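Local coordinates for DUF4848 domain-containing protein (Bacteroides thetaiotaomicron, PDB 4LB8) that is of unknown function but belongs to the DUF4848 family and is probably exported to the cell envelope as a lipoprotein, at residues M27-D32 against I135-V140; N38-V43 against V121-F126; K216-G221 against G241-I246. One frame throughout, in Å; residues are numbered along the deposited sequence.

Interaction 1: M27-D32 against I135-V140; sequences MIKFKD and IGDSLV
F30 and I135 form a parallel beta bridge with their CA atoms 4.9 Å apart, and the backbone N of G136 continues it by donating to F30 O over 2.8 Å with an N-H...O angle of 162°. The bridge belongs to a small mixed sheet in which strand 27-30 lies between strand 19-22 and strand 132-135, and the latter folds back as a hairpin into strand 138-141. A type II' beta turn from I135 to S138 makes that reversal, with glycine at G136 suiting the positive phi of the position. I135 O and S138 N close the turn at 2.8 Å.

The side chain of K29 reaches over this turn. CG of K29 is anti to the backbone N (chi1 -179°) and the chain then bends at chi3 and chi4; K29 NZ stands above the carbonyl plane of G136, 56° out of it, and donates to G136 O at 2.9 Å. The same ammonium makes a long salt bridge to D137, K29 NZ to D137 OD1 3.9 Å, so the charge of K29 has both a peptide oxygen and a carboxylate of the turn before it.

Apolar contacts flank these polar ones. The selenomethionine M27 bends round to put CE 3.7 Å from CD1 of L139, the two side chains crossing at about a right angle; M27 also touches E132 and M134 of the intervening strand. F30 meets I135 obliquely, CD2 to CD1 3.8 Å, while its ring packs edge-to-face with Y36. D32, at the N-cap of helix 33-44, bonds through OD1 to S35 OG, and the other branch of I135, CG2, lies against the D32 backbone, 3.5 Å from its carbonyl carbon.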
loop_
_atom_site.group_PDB
_atom_site.type_symbol
_atom_site.label_atom_id
_atom_site.label_comp_id
_atom_site.label_asym_id
_atom_site.label_seq_id
_atom_site.Cartn_x
_atom_site.Cartn_y
_atom_site.Cartn_z
HETATM N N MSE A 27 -16.009 12.310 37.753
HETATM C CA MSE A 27 -14.562 12.413 37.874
HETATM C C MSE A 27 -13.962 11.234 38.638
HETATM O O MSE A 27 -14.438 10.907 39.720
HETATM C CB MSE A 27 -14.202 13.738 38.593
HETATM C CG MSE A 27 -12.699 14.060 38.619
HETATM SE SE MSE A 27 -11.947 14.525 36.863
HETATM C CE MSE A 27 -12.738 16.268 36.729
ATOM N N ILE A 28 -12.887 10.634 38.100
ATOM C CA ILE A 28 -12.090 9.595 38.770
ATOM C C ILE A 28 -10.917 10.317 39.446
ATOM O O ILE A 28 -10.226 11.102 38.797
ATOM C CB ILE A 28 -11.612 8.446 37.811
ATOM C CG1 ILE A 28 -12.753 7.490 37.409
ATOM C CG2 ILE A 28 -10.425 7.657 38.388
ATOM C CD1 ILE A 28 -13.176 6.386 38.416
ATOM N N LYS A 29 -10.708 10.063 40.740
ATOM C CA LYS A 29 -9.597 10.626 41.494
ATOM C C LYS A 29 -8.732 9.485 42.019
ATOM O O LYS A 29 -9.252 8.549 42.613
ATOM C CB LYS A 29 -10.100 11.526 42.641
ATOM C CG LYS A 29 -9.010 12.197 43.490
ATOM C CD LYS A 29 -9.552 12.540 44.872
ATOM C CE LYS A 29 -8.983 13.793 45.521
ATOM N NZ LYS A 29 -9.489 15.056 44.889
ATOM N N PHE A 30 -7.422 9.553 41.761
ATOM C CA PHE A 30 -6.441 8.604 42.274
ATOM C C PHE A 30 -5.740 9.252 43.453
ATOM O O PHE A 30 -5.683 10.483 43.526
ATOM C CB PHE A 30 -5.438 8.176 41.189
ATOM C CG PHE A 30 -6.079 7.374 40.087
ATOM C CD1 PHE A 30 -6.449 6.044 40.293
ATOM C CD2 PHE A 30 -6.346 7.954 38.846
ATOM C CE1 PHE A 30 -7.065 5.307 39.274
ATOM C CE2 PHE A 30 -6.956 7.212 37.831
ATOM C CZ PHE A 30 -7.302 5.892 38.047
ATOM N N LYS A 31 -5.248 8.437 44.394
ATOM C CA LYS A 31 -4.556 8.898 45.610
ATOM C C LYS A 31 -3.240 9.596 45.215
ATOM O O LYS A 31 -2.988 10.714 45.663
ATOM C CB LYS A 31 -4.317 7.703 46.572
ATOM C CG LYS A 31 -3.512 7.995 47.839
ATOM C CD LYS A 31 -3.483 6.786 48.790
ATOM C CE LYS A 31 -2.169 6.029 48.798
ATOM N NZ LYS A 31 -1.129 6.715 49.617
ATOM N N ASP A 32 -2.454 8.952 44.329
ATOM C CA ASP A 32 -1.144 9.408 43.855
ATOM C C ASP A 32 -0.818 8.828 42.455
ATOM O O ASP A 32 -1.676 8.186 41.849
ATOM C CB ASP A 32 -0.043 9.028 44.872
ATOM C CG ASP A 32 -0.194 7.668 45.518
ATOM O OD1 ASP A 32 -0.491 6.689 44.796
ATOM O OD2 ASP A 32 0.010 7.571 46.731
ATOM N N ILE A 135 -5.292 13.285 39.975
ATOM C CA ILE A 135 -4.255 12.706 40.856
ATOM C C ILE A 135 -4.245 13.602 42.093
ATOM O O ILE A 135 -3.717 14.727 42.035
ATOM C CB ILE A 135 -2.833 12.542 40.209
ATOM C CG1 ILE A 135 -2.843 11.822 38.826
ATOM C CG2 ILE A 135 -1.842 11.893 41.201
ATOM C CD1 ILE A 135 -3.614 10.600 38.734
ATOM N N GLY A 136 -4.901 13.140 43.158
ATOM C CA GLY A 136 -5.082 13.912 44.382
ATOM C C GLY A 136 -5.819 15.201 44.063
ATOM O O GLY A 136 -6.913 15.161 43.494
ATOM N N ASP A 137 -5.183 16.359 44.326
ATOM C CA ASP A 137 -5.805 17.654 44.039
ATOM C C ASP A 137 -5.430 18.176 42.642
ATOM O O ASP A 137 -5.869 19.272 42.260
ATOM C CB ASP A 137 -5.472 18.672 45.126
ATOM C CG ASP A 137 -6.320 18.500 46.380
ATOM O OD1 ASP A 137 -7.499 18.096 46.252
ATOM O OD2 ASP A 137 -5.808 18.790 47.488
ATOM N N SER A 138 -4.690 17.356 41.856
ATOM C CA SER A 138 -4.251 17.741 40.516
ATOM C C SER A 138 -5.156 17.176 39.464
ATOM O O SER A 138 -5.513 16.003 39.504
ATOM C CB SER A 138 -2.806 17.313 40.255
ATOM O OG SER A 138 -1.912 17.829 41.228
ATOM N N LEU A 139 -5.535 18.025 38.516
ATOM C CA LEU A 139 -6.390 17.650 37.399
ATOM C C LEU A 139 -5.547 17.406 36.181
ATOM O O LEU A 139 -4.751 18.256 35.782
ATOM C CB LEU A 139 -7.439 18.740 37.110
ATOM C CG LEU A 139 -8.230 18.596 35.807
ATOM C CD1 LEU A 139 -9.514 17.837 36.038
ATOM C CD2 LEU A 139 -8.449 19.963 35.151
ATOM N N VAL A 140 -5.753 16.239 35.575
ATOM C CA VAL A 140 -5.085 15.856 34.359
ATOM C C VAL A 140 -6.096 15.942 33.214
ATOM O O VAL A 140 -7.063 15.178 33.208
ATOM C CB VAL A 140 -4.445 14.450 34.463
ATOM C CG1 VAL A 140 -3.688 14.105 33.181
ATOM C CG2 VAL A 140 -3.537 14.334 35.687
#

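Interaction 2: N38-V43 against V121-F126; sequences NALLKV and VANEYF
The ring of F126 is pushed edge-on into the surface of helix 33-44, between A39, L40 and V43. Its tip goes in deepest: F126 CZ lies 3.4 Å from A39 O, and F126 CE2 comes 3.5 Å from L40 CA, both helix atoms lying close to the plane of the ring. A39 O already accepts the helical bond from V43 N, so the ring rests on a satisfied carbonyl. The A39 methyl and V43 CG2 also meet F126 CZ, the latter at 3.9 Å, and line the hollow in which the ring tip sits. On one face of the same ring lies Y125 CB, over its centre.

A second bump runs the other way. L40 holds CG anti to the backbone N (chi1 -173°), and its CD1 enters the angle between the 3-10 segment 121-125 and the F126 ring. There L40 CD1 meets A122 CB at 3.9 Å, N123 OD1 at 3.7 Å and F126 CE2 at 3.7 Å. The leucine and asparagine side chains cross at about a right angle; the amide of N123 is held by Y36 through OD1 and by D142 through ND2.

This is helix-to-loop packing within the N-terminal helical part of the chain, where the short 3-10 turn leading toward strand 132-135 is pressed against helix 33-44, the first helix of the chain. F126 also meets F30 edge-to-face, tying the wedge to the neighbouring sheet.

V43 forms the third bump. V43 CG1 lies over one face of the Y125 ring, 4.0 Å from Y125 CG, as the two side chains slide past each other in opposite directions. Beyond this contact Y125 OH bonds to T256 O of the second subunit, whose V258 packs on L40.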
loop_
_atom_site.group_PDB
_atom_site.type_symbol
_atom_site.label_atom_id
_atom_site.label_comp_id
_atom_site.label_asym_id
_atom_site.label_seq_id
_atom_site.Cartn_x
_atom_site.Cartn_y
_atom_site.Cartn_z
ATOM N N ASN A 38 -0.737 1.761 38.813
ATOM C CA ASN A 38 -1.129 0.423 39.242
ATOM C C ASN A 38 -2.513 0.074 38.742
ATOM O O ASN A 38 -2.669 -0.990 38.139
ATOM C CB ASN A 38 -1.068 0.301 40.758
ATOM C CG ASN A 38 0.266 -0.206 41.224
ATOM O OD1 ASN A 38 1.263 0.537 41.283
ATOM N ND2 ASN A 38 0.331 -1.512 41.469
ATOM N N ALA A 39 -3.517 0.967 38.958
ATOM C CA ALA A 39 -4.892 0.758 38.484
ATOM C C ALA A 39 -4.952 0.645 36.953
ATOM O O ALA A 39 -5.727 -0.156 36.439
ATOM C CB ALA A 39 -5.786 1.883 38.950
ATOM N N LEU A 40 -4.112 1.411 36.227
ATOM C CA LEU A 40 -4.059 1.366 34.767
ATOM C C LEU A 40 -3.602 -0.063 34.298
ATOM O O LEU A 40 -4.269 -0.680 33.445
ATOM C CB LEU A 40 -3.121 2.493 34.256
ATOM C CG LEU A 40 -3.024 2.769 32.732
ATOM C CD1 LEU A 40 -4.299 3.380 32.169
ATOM C CD2 LEU A 40 -1.840 3.665 32.438
ATOM N N LEU A 41 -2.526 -0.605 34.927
ATOM C CA LEU A 41 -1.970 -1.929 34.648
ATOM C C LEU A 41 -2.988 -3.024 34.941
ATOM O O LEU A 41 -3.244 -3.860 34.071
ATOM C CB LEU A 41 -0.681 -2.173 35.472
ATOM C CG LEU A 41 -0.034 -3.569 35.313
ATOM C CD1 LEU A 41 0.522 -3.751 33.887
ATOM C CD2 LEU A 41 1.051 -3.768 36.330
ATOM N N LYS A 42 -3.566 -3.021 36.169
ATOM C CA LYS A 42 -4.562 -4.015 36.595
ATOM C C LYS A 42 -5.809 -3.952 35.699
ATOM O O LYS A 42 -6.202 -4.988 35.176
ATOM C CB LYS A 42 -4.941 -3.865 38.074
ATOM C CG LYS A 42 -3.784 -3.934 39.082
ATOM C CD LYS A 42 -3.348 -5.342 39.473
ATOM C CE LYS A 42 -2.190 -5.321 40.451
ATOM N NZ LYS A 42 -1.865 -6.684 40.966
ATOM N N VAL A 43 -6.375 -2.755 35.457
ATOM C CA VAL A 43 -7.567 -2.615 34.608
ATOM C C VAL A 43 -7.250 -2.928 33.128
ATOM O O VAL A 43 -8.010 -3.683 32.528
ATOM C CB VAL A 43 -8.268 -1.246 34.765
ATOM C CG1 VAL A 43 -9.464 -1.109 33.820
ATOM C CG2 VAL A 43 -8.717 -1.059 36.205
ATOM N N VAL A 121 -3.625 6.070 24.946
ATOM C CA VAL A 121 -4.830 5.303 24.648
ATOM C C VAL A 121 -5.458 4.556 25.843
ATOM O O VAL A 121 -6.693 4.560 25.970
ATOM C CB VAL A 121 -4.625 4.340 23.437
ATOM C CG1 VAL A 121 -4.431 5.128 22.157
ATOM C CG2 VAL A 121 -3.478 3.343 23.644
ATOM N N ALA A 122 -4.635 3.899 26.688
ATOM C CA ALA A 122 -5.148 3.095 27.810
ATOM C C ALA A 122 -5.832 3.974 28.868
ATOM O O ALA A 122 -6.649 3.471 29.606
ATOM C CB ALA A 122 -4.048 2.248 28.427
ATOM N N ASN A 123 -5.608 5.294 28.845
ATOM C CA ASN A 123 -6.265 6.224 29.773
ATOM C C ASN A 123 -7.794 6.322 29.544
ATOM O O ASN A 123 -8.490 6.862 30.407
ATOM C CB ASN A 123 -5.636 7.601 29.691
ATOM C CG ASN A 123 -4.371 7.695 30.480
ATOM O OD1 ASN A 123 -4.172 6.955 31.425
ATOM N ND2 ASN A 123 -3.493 8.628 30.152
ATOM N N GLU A 124 -8.307 5.765 28.414
ATOM C CA GLU A 124 -9.728 5.717 28.039
ATOM C C GLU A 124 -10.584 5.082 29.160
ATOM O O GLU A 124 -11.743 5.459 29.333
ATOM C CB GLU A 124 -9.934 4.962 26.709
ATOM C CG GLU A 124 -9.600 3.470 26.726
ATOM C CD GLU A 124 -10.329 2.604 25.715
ATOM O OE1 GLU A 124 -11.252 3.113 25.040
ATOM O OE2 GLU A 124 -9.999 1.400 25.625
ATOM N N TYR A 125 -9.998 4.158 29.934
ATOM C CA TYR A 125 -10.651 3.500 31.059
ATOM C C TYR A 125 -11.004 4.480 32.178
ATOM O O TYR A 125 -11.958 4.235 32.902
ATOM C CB TYR A 125 -9.735 2.401 31.641
ATOM C CG TYR A 125 -9.356 1.327 30.646
ATOM C CD1 TYR A 125 -10.323 0.517 30.065
ATOM C CD2 TYR A 125 -8.024 1.072 30.342
ATOM C CE1 TYR A 125 -9.984 -0.441 29.113
ATOM C CE2 TYR A 125 -7.668 0.087 29.423
ATOM C CZ TYR A 125 -8.653 -0.664 28.806
ATOM O OH TYR A 125 -8.312 -1.631 27.896
ATOM N N PHE A 126 -10.224 5.560 32.356
ATOM C CA PHE A 126 -10.462 6.427 33.495
ATOM C C PHE A 126 -10.882 7.856 33.125
ATOM O O PHE A 126 -11.555 8.476 33.951
ATOM C CB PHE A 126 -9.229 6.454 34.405
ATOM C CG PHE A 126 -8.647 5.111 34.807
ATOM C CD1 PHE A 126 -9.417 4.171 35.477
ATOM C CD2 PHE A 126 -7.310 4.817 34.569
ATOM C CE1 PHE A 126 -8.866 2.940 35.882
ATOM C CE2 PHE A 126 -6.757 3.596 34.986
ATOM C CZ PHE A 126 -7.540 2.660 35.628
#

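Interaction 3: K216-G221 against G241-I246; sequences KVNLRG and GIPFAI
G241 meets L219 through a single backbone bond: G241 N donates to L219 O at 2.9 Å, the donor being tilted from the carbonyl plane. The positive phi of G241 favours a glycine here. At I242 the chains are joined indirectly, by a water that accepts from L219 N at 3.0 Å and is also hydrogen-bonded to I242 O. P243 lays its ring alongside N218, the two side chains pointing the same way, with P243 CG 3.7 Å from N218 OD1. The CA of P243 adds a C-H...O contact to V217 O at 3.4 Å.

F244 and V217 are an antiparallel hydrogen-bonded pair, each backbone N 2.9 Å from the other's O, V217 N to F244 O and F244 N to V217 O. Strand 244-247 is thereby fixed as an outermost strand, within this chain, of a four-stranded antiparallel sheet; the short axes of 216-220 and 244-246 make an angle of 139°. Chi1 of F244 is 72°, which sets CG in the crowded position between the backbone N and the carbonyl carbon; the ring lies beside V217, pointing the same way. V217 CB stands over one face of the F244 ring, offset toward the rim, in a CH-pi contact 4.0 Å from the ring centroid and 24° off the normal. An alanine here would probably leave the CB and CG1 of V217 without their aromatic cover and open a gap next to F222 and F224, which the ring also touches.

A245 pairs with K216 in the next, non-hydrogen-bonded position, on the face opposite V217; K216 itself reaches E272 and Y280. I246 crosses V217 obliquely, I246 CD1 to V217 CG2 3.7 Å, and both of these side chains also rest on F259 of strand 254-262.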
loop_
_atom_site.group_PDB
_atom_site.type_symbol
_atom_site.label_atom_id
_atom_site.label_comp_id
_atom_site.label_asym_id
_atom_site.label_seq_id
_atom_site.Cartn_x
_atom_site.Cartn_y
_atom_site.Cartn_z
ATOM N N LYS A 216 -6.349 -10.501 -16.201
ATOM C CA LYS A 216 -7.784 -10.679 -16.336
ATOM C C LYS A 216 -8.328 -9.344 -16.857
ATOM O O LYS A 216 -8.287 -8.320 -16.169
ATOM C CB LYS A 216 -8.408 -11.093 -14.996
ATOM C CG LYS A 216 -8.516 -12.600 -14.808
ATOM C CD LYS A 216 -8.924 -12.979 -13.370
ATOM C CE LYS A 216 -10.416 -12.859 -13.095
ATOM N NZ LYS A 216 -10.709 -12.665 -11.643
ATOM N N VAL A 217 -8.750 -9.343 -18.105
ATOM C CA VAL A 217 -9.184 -8.148 -18.829
ATOM C C VAL A 217 -10.684 -8.241 -19.135
ATOM O O VAL A 217 -11.155 -9.262 -19.652
ATOM C CB VAL A 217 -8.329 -8.040 -20.135
ATOM C CG1 VAL A 217 -8.706 -6.818 -20.978
ATOM C CG2 VAL A 217 -6.828 -8.068 -19.835
ATOM N N ASN A 218 -11.437 -7.187 -18.811
ATOM C CA ASN A 218 -12.868 -7.137 -19.152
ATOM C C ASN A 218 -13.156 -5.740 -19.655
ATOM O O ASN A 218 -13.338 -4.834 -18.837
ATOM C CB ASN A 218 -13.773 -7.526 -17.972
ATOM C CG ASN A 218 -15.236 -7.643 -18.331
ATOM O OD1 ASN A 218 -15.636 -7.735 -19.494
ATOM N ND2 ASN A 218 -16.074 -7.628 -17.328
ATOM N N LEU A 219 -13.134 -5.556 -20.984
ATOM C CA LEU A 219 -13.287 -4.229 -21.579
ATOM C C LEU A 219 -14.404 -4.124 -22.596
ATOM O O LEU A 219 -14.616 -5.044 -23.385
ATOM C CB LEU A 219 -11.975 -3.774 -22.268
ATOM C CG LEU A 219 -10.705 -3.689 -21.420
ATOM C CD1 LEU A 219 -9.504 -3.279 -22.275
ATOM C CD2 LEU A 219 -10.879 -2.751 -20.260
ATOM N N ARG A 220 -15.066 -2.952 -22.610
ATOM C CA ARG A 220 -16.124 -2.602 -23.563
ATOM C C ARG A 220 -15.537 -1.772 -24.695
ATOM O O ARG A 220 -14.661 -0.945 -24.445
ATOM C CB ARG A 220 -17.271 -1.842 -22.879
ATOM C CG ARG A 220 -18.376 -2.752 -22.361
ATOM C CD ARG A 220 -19.156 -2.149 -21.196
ATOM N NE ARG A 220 -18.388 -1.240 -20.320
ATOM C CZ ARG A 220 -17.658 -1.601 -19.258
ATOM N NH1 ARG A 220 -17.524 -2.885 -18.939
ATOM N NH2 ARG A 220 -17.037 -0.682 -18.528
ATOM N N GLY A 221 -16.006 -2.013 -25.915
ATOM C CA GLY A 221 -15.544 -1.329 -27.119
ATOM C C GLY A 221 -14.095 -1.638 -27.389
ATOM O O GLY A 221 -13.292 -0.734 -27.654
ATOM N N GLY A 241 -16.967 -6.474 -24.364
ATOM C CA GLY A 241 -17.682 -6.982 -23.204
ATOM C C GLY A 241 -17.472 -8.472 -23.003
ATOM O O GLY A 241 -18.369 -9.160 -22.514
ATOM N N ILE A 242 -16.298 -8.992 -23.408
ATOM C CA ILE A 242 -15.948 -10.410 -23.285
ATOM C C ILE A 242 -14.763 -10.525 -22.337
ATOM O O ILE A 242 -13.641 -10.138 -22.701
ATOM C CB ILE A 242 -15.662 -11.107 -24.641
ATOM C CG1 ILE A 242 -16.875 -11.058 -25.588
ATOM C CG2 ILE A 242 -15.197 -12.555 -24.419
ATOM C CD1 ILE A 242 -16.510 -11.211 -27.098
ATOM N N PRO A 243 -14.991 -11.037 -21.101
ATOM C CA PRO A 243 -13.867 -11.211 -20.166
ATOM C C PRO A 243 -12.912 -12.264 -20.714
ATOM O O PRO A 243 -13.361 -13.240 -21.339
ATOM C CB PRO A 243 -14.550 -11.666 -18.864
ATOM C CG PRO A 243 -16.002 -11.379 -19.046
ATOM C CD PRO A 243 -16.240 -11.555 -20.513
ATOM N N PHE A 244 -11.607 -12.026 -20.575
ATOM C CA PHE A 244 -10.630 -12.971 -21.063
ATOM C C PHE A 244 -9.344 -12.853 -20.252
ATOM O O PHE A 244 -9.117 -11.849 -19.573
ATOM C CB PHE A 244 -10.385 -12.807 -22.584
ATOM C CG PHE A 244 -9.625 -11.568 -22.968
ATOM C CD1 PHE A 244 -10.287 -10.362 -23.171
ATOM C CD2 PHE A 244 -8.243 -11.598 -23.116
ATOM C CE1 PHE A 244 -9.579 -9.212 -23.515
ATOM C CE2 PHE A 244 -7.536 -10.446 -23.453
ATOM C CZ PHE A 244 -8.210 -9.262 -23.651
ATOM N N ALA A 245 -8.511 -13.901 -20.321
ATOM C CA ALA A 245 -7.247 -13.979 -19.596
ATOM C C ALA A 245 -6.049 -13.935 -20.530
ATOM O O ALA A 245 -6.143 -14.350 -21.672
ATOM C CB ALA A 245 -7.211 -15.250 -18.774
ATOM N N ILE A 246 -4.938 -13.400 -20.029
ATOM C CA ILE A 246 -3.606 -13.294 -20.640
ATOM C C ILE A 246 -2.637 -14.001 -19.681
ATOM O O ILE A 246 -2.533 -13.634 -18.507
ATOM C CB ILE A 246 -3.194 -11.821 -20.924
ATOM C CG1 ILE A 246 -4.232 -11.069 -21.795
ATOM C CG2 ILE A 246 -1.766 -11.724 -21.484
ATOM C CD1 ILE A 246 -4.063 -9.558 -21.803
HETATM O O HOH W 1 -12.357 -7.546 -23.028
#

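Interactions 1 and 2 are neighbours, their centres 14 Å apart. Strand 27-30 runs almost directly into helix 33-44, and F30 of interaction 1 packs on F126 and A39 of interaction 2, so the sheet packs against both the helix and the 121-126 segment. Along the chain, the 38-43/121-126 pair falls within the span that 27-32 and 135-140 bring together. Interaction 3 comes later in sequence, on the other side of the chain's centre: it lies 66 Å from interaction 1 and 55 Å from interaction 2, centre to centre, in a beta-rich region. The elongated chain thus separates a largely helical N-terminal part from a C-terminal part built of antiparallel sheets.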